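Local coordinates for protein probable TonB-dependent receptor (Pseudomonas aeruginosa, PDB 4K3F) that probably serves as a periplasmic methionine-binding lipoprotein of the NlpA family, holding selenomethionine in the cleft between its two lobes, at residues A[118-123]-A[167-172]. Sequence-based numbering, arbitrary orientation.
With MSE (selenomethionine), chain B.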
loop_
_atom_site.group_PDB
_atom_site.type_symbol
_atom_site.label_atom_id
_atom_site.label_comp_id
_atom_site.label_asym_id
_atom_site.label_seq_id
_atom_site.Cartn_x
_atom_site.Cartn_y
_atom_site.Cartn_z
ATOM N N LEU A 118 4.741 2.964 -13.686
ATOM C CA LEU A 118 4.671 1.648 -14.334
ATOM C C LEU A 118 3.250 1.262 -14.747
ATOM O O LEU A 118 3.062 0.656 -15.802
ATOM C CB LEU A 118 5.279 0.561 -13.437
ATOM C CG LEU A 118 6.806 0.639 -13.310
ATOM C CD1 LEU A 118 7.293 -0.411 -12.327
ATOM C CD2 LEU A 118 7.508 0.438 -14.628
ATOM N N LEU A 119 2.256 1.622 -13.940
ATOM C CA LEU A 119 0.851 1.399 -14.309
ATOM C C LEU A 119 0.513 2.263 -15.525
ATOM O O LEU A 119 -0.154 1.796 -16.461
ATOM C CB LEU A 119 -0.105 1.718 -13.132
ATOM C CG LEU A 119 -1.586 1.540 -13.477
ATOM C CD1 LEU A 119 -1.877 0.116 -13.988
ATOM C CD2 LEU A 119 -2.481 1.925 -12.304
ATOM N N LEU A 120 0.947 3.527 -15.540
ATOM C CA LEU A 120 0.701 4.379 -16.724
ATOM C C LEU A 120 1.349 3.755 -17.973
ATOM O O LEU A 120 0.790 3.807 -19.098
ATOM C CB LEU A 120 1.218 5.806 -16.528
ATOM C CG LEU A 120 0.511 6.584 -15.429
ATOM C CD1 LEU A 120 1.170 7.946 -15.165
ATOM C CD2 LEU A 120 -0.947 6.777 -15.782
ATOM N N ASP A 121 2.528 3.163 -17.795
ATOM C CA ASP A 121 3.206 2.494 -18.907
ATOM C C ASP A 121 2.392 1.249 -19.350
ATOM O O ASP A 121 2.128 1.041 -20.550
ATOM C CB ASP A 121 4.657 2.192 -18.519
ATOM C CG ASP A 121 5.411 1.348 -19.575
ATOM O OD1 ASP A 121 5.145 0.116 -19.698
ATOM O OD2 ASP A 121 6.304 1.906 -20.238
ATOM N N LYS A 122 1.964 0.444 -18.384
ATOM C CA LYS A 122 1.200 -0.757 -18.704
ATOM C C LYS A 122 -0.069 -0.402 -19.461
ATOM O O LYS A 122 -0.431 -1.086 -20.411
ATOM C CB LYS A 122 0.814 -1.515 -17.433
ATOM C CG LYS A 122 0.406 -2.946 -17.723
ATOM C CD LYS A 122 -0.198 -3.621 -16.510
ATOM C CE LYS A 122 -0.296 -5.120 -16.751
ATOM N NZ LYS A 122 -0.516 -5.842 -15.476
ATOM N N ALA A 123 -0.716 0.688 -19.048
ATOM C CA ALA A 123 -1.983 1.127 -19.611
ATOM C C ALA A 123 -1.841 1.910 -20.929
ATOM O O ALA A 123 -2.848 2.248 -21.548
ATOM C CB ALA A 123 -2.679 1.979 -18.612
HETATM N N MSE A 167 -6.732 12.964 -13.591
HETATM C CA MSE A 167 -6.637 11.569 -13.127
HETATM C C MSE A 167 -5.680 11.534 -11.941
HETATM O O MSE A 167 -4.682 12.294 -11.921
HETATM C CB MSE A 167 -6.162 10.661 -14.263
HETATM C CG MSE A 167 -6.257 9.174 -13.957
HETATM SE SE MSE A 167 -6.179 8.087 -15.578
HETATM C CE MSE A 167 -4.327 8.487 -16.040
ATOM N N ALA A 168 -5.944 10.605 -11.030
ATOM C CA ALA A 168 -5.094 10.344 -9.879
ATOM C C ALA A 168 -4.884 8.862 -9.682
ATOM O O ALA A 168 -5.811 8.068 -9.773
ATOM C CB ALA A 168 -5.650 10.982 -8.623
ATOM N N LEU A 169 -3.633 8.488 -9.428
ATOM C CA LEU A 169 -3.296 7.096 -9.140
ATOM C C LEU A 169 -3.118 7.004 -7.635
ATOM O O LEU A 169 -2.169 7.558 -7.095
ATOM C CB LEU A 169 -2.048 6.646 -9.911
ATOM C CG LEU A 169 -2.317 6.201 -11.372
ATOM C CD1 LEU A 169 -2.856 7.338 -12.226
ATOM C CD2 LEU A 169 -1.056 5.608 -11.977
ATOM N N ILE A 170 -4.052 6.318 -6.986
ATOM C CA ILE A 170 -4.241 6.419 -5.535
ATOM C C ILE A 170 -4.061 5.063 -4.904
ATOM O O ILE A 170 -4.678 4.096 -5.340
ATOM C CB ILE A 170 -5.636 6.916 -5.210
ATOM C CG1 ILE A 170 -5.839 8.270 -5.911
ATOM C CG2 ILE A 170 -5.806 7.024 -3.713
ATOM C CD1 ILE A 170 -7.203 8.857 -5.715
ATOM N N ASN A 171 -3.187 4.995 -3.902
ATOM C CA ASN A 171 -2.985 3.776 -3.134
ATOM C C ASN A 171 -4.322 3.299 -2.606
ATOM O O ASN A 171 -5.153 4.084 -2.085
ATOM C CB ASN A 171 -2.030 3.989 -1.967
ATOM C CG ASN A 171 -0.627 4.312 -2.426
ATOM O OD1 ASN A 171 -0.270 5.495 -2.647
ATOM N ND2 ASN A 171 0.164 3.285 -2.626
ATOM N N THR A 172 -4.523 1.994 -2.680
ATOM C CA THR A 172 -5.862 1.438 -2.381
ATOM C C THR A 172 -6.321 1.692 -0.927
ATOM O O THR A 172 -7.506 1.933 -0.654
ATOM C CB THR A 172 -5.861 -0.052 -2.744
ATOM O OG1 THR A 172 -5.711 -0.136 -4.158
ATOM C CG2 THR A 172 -7.139 -0.738 -2.298
HETATM N N MSE B 300 -1.289 -0.175 1.371
HETATM C CA MSE B 300 -0.401 0.604 0.460
HETATM C C MSE B 300 -0.383 -0.137 -0.873
HETATM O O MSE B 300 -0.274 -1.368 -0.887
HETATM O OXT MSE B 300 -0.460 0.492 -1.934
HETATM C CB MSE B 300 1.021 0.745 1.026
HETATM C CG MSE B 300 1.923 1.558 0.129
HETATM SE SE MSE B 300 3.762 1.547 0.820
HETATM C CE MSE B 300 3.519 2.561 2.395
#
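Leu119 meets Leu169 methyl to methyl, its CD2 4.0 Å from Leu169 CD2, where the helix 110-122 lies over the strand 167-170. Its CB points toward the strand and also borders on the Leu169 methyl; with CG anti to the backbone N (chi1 178°), CD2 comes to lie against that methyl. One residue on, Leu120 approaches with its branch carbon and CD2. Its CG lies 3.9 Å from Leu169 CD2, so that this single methyl is shared by Leu119 and Leu120, while Leu120 CD2 touches Leu169 CD1 as well. The same CD2 lies 3.8 Å from CE of Met167, a selenomethionine in the crystal; the two side chains run past each other in opposite senses, and the bend at chi3 (68°) points CE at Leu120. This is the helix-on-sheet layer of one lobe of a periplasmic binding protein fold: the axes of 118-122 and 167-170 come within 11.0 Å of each other, and the strand is an inner one, joined by backbone hydrogen bonds to 103-107 on one flank and 86-88 on the other. Val104 and Ala87 from these neighbours pack against Met167 and Leu169. Asn171, right before helix 172-177, gives ND2 to the ligand carboxylate oxygen OXT in a nearly straight hydrogen bond of 2.9 Å (169°); Arg115, on the same helix as Leu119 and Leu120, is also hydrogen-bonded to the bound selenomethionine.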